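Local coordinates for protein putative neuraminyllactose-binding hemagglutinin homolog (PDB 3BGH) that is of uncertain function but, as a homolog of the flagellar sheath adhesin HpaA, probably acts as an outer-membrane lipoprotein that may bind sialylated sugars, at residues 19-31 / 188-202. Residues are numbered along the deposited sequence; the frame is centred on the assembly and turned at random.
Sequences VELHFHYPIKGKQ and QAIRKIMNQAYHKVM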
# COMPACT_ATOMS: atom_id res chain seq x y z
N VAL A 19 -16.34 -12.03 14.55
CA VAL A 19 -16.44 -10.68 13.93
C VAL A 19 -17.06 -10.83 12.55
O VAL A 19 -16.64 -11.68 11.79
CB VAL A 19 -15.04 -9.97 13.87
CG1 VAL A 19 -15.04 -8.79 12.89
CG2 VAL A 19 -14.61 -9.50 15.27
N GLU A 20 -18.07 -10.04 12.23
CA GLU A 20 -18.65 -10.07 10.88
C GLU A 20 -18.27 -8.80 10.14
O GLU A 20 -17.90 -7.80 10.76
CB GLU A 20 -20.16 -10.29 10.92
CG GLU A 20 -20.62 -11.73 10.49
CD GLU A 20 -20.38 -12.81 11.56
OE1 GLU A 20 -20.07 -13.98 11.19
OE2 GLU A 20 -20.51 -12.48 12.77
N LEU A 21 -18.33 -8.84 8.81
CA LEU A 21 -17.98 -7.67 8.03
C LEU A 21 -18.87 -6.53 8.49
O LEU A 21 -20.02 -6.75 8.85
CB LEU A 21 -18.18 -7.92 6.55
CG LEU A 21 -17.10 -8.67 5.80
CD1 LEU A 21 -17.51 -8.79 4.32
CD2 LEU A 21 -15.77 -7.96 5.93
N HIS A 22 -18.35 -5.31 8.53
CA HIS A 22 -19.20 -4.19 8.89
C HIS A 22 -18.89 -2.93 8.13
O HIS A 22 -18.40 -1.96 8.70
CB HIS A 22 -19.20 -3.95 10.40
CG HIS A 22 -20.37 -3.14 10.86
ND1 HIS A 22 -20.24 -1.92 11.48
CD2 HIS A 22 -21.71 -3.36 10.74
CE1 HIS A 22 -21.44 -1.43 11.76
NE2 HIS A 22 -22.35 -2.29 11.32
N PHE A 23 -19.22 -2.94 6.84
CA PHE A 23 -18.96 -1.79 5.99
C PHE A 23 -20.14 -0.80 6.08
O PHE A 23 -20.87 -0.59 5.12
CB PHE A 23 -18.58 -2.26 4.56
CG PHE A 23 -17.37 -3.22 4.53
CD1 PHE A 23 -16.55 -3.40 5.65
CD2 PHE A 23 -17.05 -3.92 3.37
CE1 PHE A 23 -15.44 -4.26 5.61
CE2 PHE A 23 -15.93 -4.78 3.31
CZ PHE A 23 -15.13 -4.94 4.43
N HIS A 24 -20.31 -0.20 7.26
CA HIS A 24 -21.38 0.80 7.52
C HIS A 24 -20.92 1.79 8.61
O HIS A 24 -20.46 1.41 9.69
CB HIS A 24 -22.73 0.12 7.89
CG HIS A 24 -23.89 1.07 8.11
ND1 HIS A 24 -24.34 1.42 9.37
CD2 HIS A 24 -24.69 1.71 7.23
CE1 HIS A 24 -25.37 2.25 9.25
NE2 HIS A 24 -25.60 2.45 7.96
N TYR A 25 -20.99 3.08 8.29
CA TYR A 25 -20.62 4.11 9.25
C TYR A 25 -21.90 4.92 9.43
O TYR A 25 -22.50 5.31 8.44
CB TYR A 25 -19.45 4.95 8.68
CG TYR A 25 -19.16 6.25 9.41
CD1 TYR A 25 -18.53 6.24 10.65
CD2 TYR A 25 -19.49 7.50 8.84
CE1 TYR A 25 -18.25 7.43 11.35
CE2 TYR A 25 -19.21 8.71 9.53
CZ TYR A 25 -18.59 8.66 10.79
OH TYR A 25 -18.28 9.80 11.50
N PRO A 26 -22.35 5.12 10.69
CA PRO A 26 -23.63 5.83 10.84
C PRO A 26 -23.55 7.31 10.45
O PRO A 26 -22.89 8.10 11.12
CB PRO A 26 -23.96 5.67 12.33
CG PRO A 26 -22.62 5.45 13.00
CD PRO A 26 -21.78 4.71 12.00
N ILE A 27 -24.21 7.68 9.35
CA ILE A 27 -24.32 9.09 8.96
C ILE A 27 -25.31 9.79 9.89
O ILE A 27 -26.51 9.76 9.67
CB ILE A 27 -24.72 9.27 7.46
CG1 ILE A 27 -23.70 8.55 6.55
CG2 ILE A 27 -24.83 10.76 7.11
CD1 ILE A 27 -24.23 8.17 5.17
N LYS A 28 -24.78 10.37 10.96
CA LYS A 28 -25.60 11.07 11.93
C LYS A 28 -25.62 12.56 11.59
O LYS A 28 -24.57 13.16 11.37
CB LYS A 28 -25.09 10.82 13.36
CG LYS A 28 -25.41 9.41 13.89
CD LYS A 28 -24.59 9.08 15.14
CE LYS A 28 -24.65 7.59 15.48
NZ LYS A 28 -23.40 7.14 16.18
N GLY A 29 -26.81 13.14 11.52
CA GLY A 29 -26.98 14.55 11.17
C GLY A 29 -28.33 14.86 10.52
O GLY A 29 -28.89 14.04 9.78
N LYS A 30 -28.85 16.05 10.82
CA LYS A 30 -30.12 16.54 10.26
C LYS A 30 -30.05 16.68 8.73
O LYS A 30 -29.05 17.20 8.21
CB LYS A 30 -30.51 17.89 10.90
CG LYS A 30 -29.31 18.82 11.20
CD LYS A 30 -29.73 20.18 11.77
CE LYS A 30 -28.58 20.84 12.54
NZ LYS A 30 -28.90 22.25 12.89
N GLN A 31 -31.09 16.21 8.03
CA GLN A 31 -31.24 16.48 6.59
C GLN A 31 -31.18 17.99 6.36
O GLN A 31 -31.71 18.75 7.18
CB GLN A 31 -32.55 15.90 6.04
CG GLN A 31 -32.87 16.26 4.57
CD GLN A 31 -32.12 15.40 3.53
OE1 GLN A 31 -31.87 14.21 3.74
NE2 GLN A 31 -31.80 16.01 2.39
N GLN A 188 -10.61 -14.06 10.02
CA GLN A 188 -11.13 -13.21 11.09
C GLN A 188 -10.33 -11.88 11.25
O GLN A 188 -10.89 -10.81 11.50
CB GLN A 188 -11.25 -14.05 12.37
CG GLN A 188 -12.03 -13.44 13.53
CD GLN A 188 -13.56 -13.53 13.40
OE1 GLN A 188 -14.28 -13.14 14.33
NE2 GLN A 188 -14.05 -13.99 12.26
N ALA A 189 -9.02 -11.93 11.06
CA ALA A 189 -8.16 -10.77 11.20
C ALA A 189 -8.38 -9.78 10.03
O ALA A 189 -8.43 -8.57 10.23
CB ALA A 189 -6.71 -11.20 11.32
N ILE A 190 -8.51 -10.35 8.83
CA ILE A 190 -8.85 -9.63 7.61
C ILE A 190 -10.16 -8.83 7.76
O ILE A 190 -10.24 -7.64 7.45
CB ILE A 190 -8.97 -10.63 6.43
CG1 ILE A 190 -7.57 -11.20 6.12
CG2 ILE A 190 -9.57 -9.99 5.21
CD1 ILE A 190 -7.55 -12.28 5.09
N ARG A 191 -11.17 -9.52 8.27
CA ARG A 191 -12.44 -8.91 8.58
C ARG A 191 -12.32 -7.68 9.50
O ARG A 191 -12.94 -6.64 9.23
CB ARG A 191 -13.39 -9.98 9.10
CG ARG A 191 -14.50 -10.25 8.13
CD ARG A 191 -14.88 -11.70 7.95
NE ARG A 191 -15.68 -12.23 9.04
CZ ARG A 191 -16.36 -13.37 9.00
NH1 ARG A 191 -16.39 -14.13 7.90
NH2 ARG A 191 -17.04 -13.76 10.08
N LYS A 192 -11.51 -7.80 10.56
CA LYS A 192 -11.26 -6.71 11.54
C LYS A 192 -10.50 -5.55 10.94
O LYS A 192 -10.86 -4.40 11.14
CB LYS A 192 -10.48 -7.23 12.75
CG LYS A 192 -11.31 -8.07 13.74
CD LYS A 192 -10.60 -8.23 15.06
CE LYS A 192 -9.84 -9.55 15.11
NZ LYS A 192 -8.86 -9.56 16.26
N ILE A 193 -9.45 -5.86 10.19
CA ILE A 193 -8.62 -4.86 9.57
C ILE A 193 -9.41 -4.05 8.56
O ILE A 193 -9.34 -2.81 8.57
CB ILE A 193 -7.34 -5.50 8.95
CG1 ILE A 193 -6.36 -5.86 10.09
CG2 ILE A 193 -6.71 -4.58 7.89
CD1 ILE A 193 -5.23 -6.82 9.71
N MET A 194 -10.17 -4.76 7.71
CA MET A 194 -11.02 -4.13 6.70
C MET A 194 -12.12 -3.26 7.33
O MET A 194 -12.39 -2.18 6.82
CB MET A 194 -11.68 -5.17 5.75
CG MET A 194 -10.78 -6.22 5.14
SD MET A 194 -10.98 -6.27 3.37
CE MET A 194 -10.00 -4.80 3.08
N ASN A 195 -12.77 -3.73 8.40
CA ASN A 195 -13.74 -2.89 9.09
C ASN A 195 -13.11 -1.61 9.58
O ASN A 195 -13.72 -0.57 9.47
CB ASN A 195 -14.42 -3.59 10.28
CG ASN A 195 -15.38 -4.69 9.84
OD1 ASN A 195 -15.81 -4.72 8.69
ND2 ASN A 195 -15.68 -5.61 10.74
N GLN A 196 -11.91 -1.70 10.16
CA GLN A 196 -11.22 -0.52 10.66
C GLN A 196 -10.84 0.36 9.49
O GLN A 196 -10.89 1.56 9.61
CB GLN A 196 -9.96 -0.87 11.42
CG GLN A 196 -10.12 -1.33 12.84
CD GLN A 196 -8.75 -1.56 13.51
OE1 GLN A 196 -8.40 -2.70 13.87
NE2 GLN A 196 -7.96 -0.49 13.66
N ALA A 197 -10.48 -0.22 8.35
CA ALA A 197 -10.16 0.61 7.20
C ALA A 197 -11.41 1.29 6.63
O ALA A 197 -11.35 2.45 6.17
CB ALA A 197 -9.42 -0.18 6.11
N TYR A 198 -12.53 0.58 6.64
CA TYR A 198 -13.75 1.14 6.10
C TYR A 198 -14.18 2.33 6.97
O TYR A 198 -14.47 3.39 6.44
CB TYR A 198 -14.89 0.12 6.02
CG TYR A 198 -16.12 0.72 5.36
CD1 TYR A 198 -16.32 0.63 3.99
CD2 TYR A 198 -17.05 1.45 6.10
CE1 TYR A 198 -17.44 1.20 3.40
CE2 TYR A 198 -18.16 2.02 5.52
CZ TYR A 198 -18.34 1.90 4.18
OH TYR A 198 -19.45 2.50 3.61
N HIS A 199 -14.20 2.14 8.29
CA HIS A 199 -14.52 3.19 9.25
C HIS A 199 -13.62 4.43 9.01
O HIS A 199 -14.14 5.50 8.76
CB HIS A 199 -14.42 2.65 10.70
CG HIS A 199 -14.69 3.67 11.77
ND1 HIS A 199 -15.97 4.01 12.19
CD2 HIS A 199 -13.84 4.39 12.55
CE1 HIS A 199 -15.89 4.90 13.16
NE2 HIS A 199 -14.61 5.15 13.40
N LYS A 200 -12.28 4.26 9.04
CA LYS A 200 -11.36 5.36 8.75
C LYS A 200 -11.61 6.08 7.41
O LYS A 200 -11.53 7.32 7.39
CB LYS A 200 -9.88 4.92 8.82
CG LYS A 200 -8.91 6.11 8.71
CD LYS A 200 -7.42 5.71 8.57
CE LYS A 200 -6.47 6.92 8.72
NZ LYS A 200 -5.01 6.58 8.79
N VAL A 201 -11.90 5.36 6.32
CA VAL A 201 -12.17 6.05 5.04
C VAL A 201 -13.42 6.96 5.14
O VAL A 201 -13.40 8.13 4.77
CB VAL A 201 -12.28 5.07 3.78
CG1 VAL A 201 -12.69 5.83 2.56
CG2 VAL A 201 -10.95 4.40 3.49
N MET A 202 -14.51 6.40 5.62
CA MET A 202 -15.75 7.15 5.70
C MET A 202 -15.61 8.38 6.59
O MET A 202 -16.12 9.43 6.24
CB MET A 202 -16.89 6.25 6.17
CG MET A 202 -17.50 5.36 5.07
SD MET A 202 -18.14 6.26 3.68
CE MET A 202 -19.33 7.30 4.51
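F23 packs on M194, N195 and Y198 of the helix. Its CB sits over the face of the Y198 ring, 3.8 Å from the ring centroid, a CH-pi contact. CG meets Y198 CD1. CD1 comes near Y198 CB and N195 OD1. CE1 also meets N195 OD1, with the N195 amide turned nearly square to the ring. F23 CZ, the tip, ends 3.7 Å from M194 CB. CG stands anti to the carbonyl carbon (chi1 -57°), which turns the ring obliquely inward and back toward M194. The F23 and Y198 rings are nearly parallel but slid apart; F60 of helix 54-73 meets both edge-to-face. The Y198 hydroxyl is hydrogen-bonded to Q67 OE1 of that helix.

N195 clamps the chain before F23. Its ND2 donates to E20 O at 3.1 Å, and its OD1 takes the H22 N-H from above the carbonyl plane at 2.6 Å. R191 grips V19 O side-on, through NE at 3.0 Å and NH2 at 2.7 Å. NH2 also forms a salt bridge with E20 OE1. Y25 CB packs on M202 CB.

F23 centres an inverse gamma turn. The arrangement is an extended N-terminal segment strapped along helix 186-208, which covers strands 123-137 and 144-161 of the mixed five-stranded sheet.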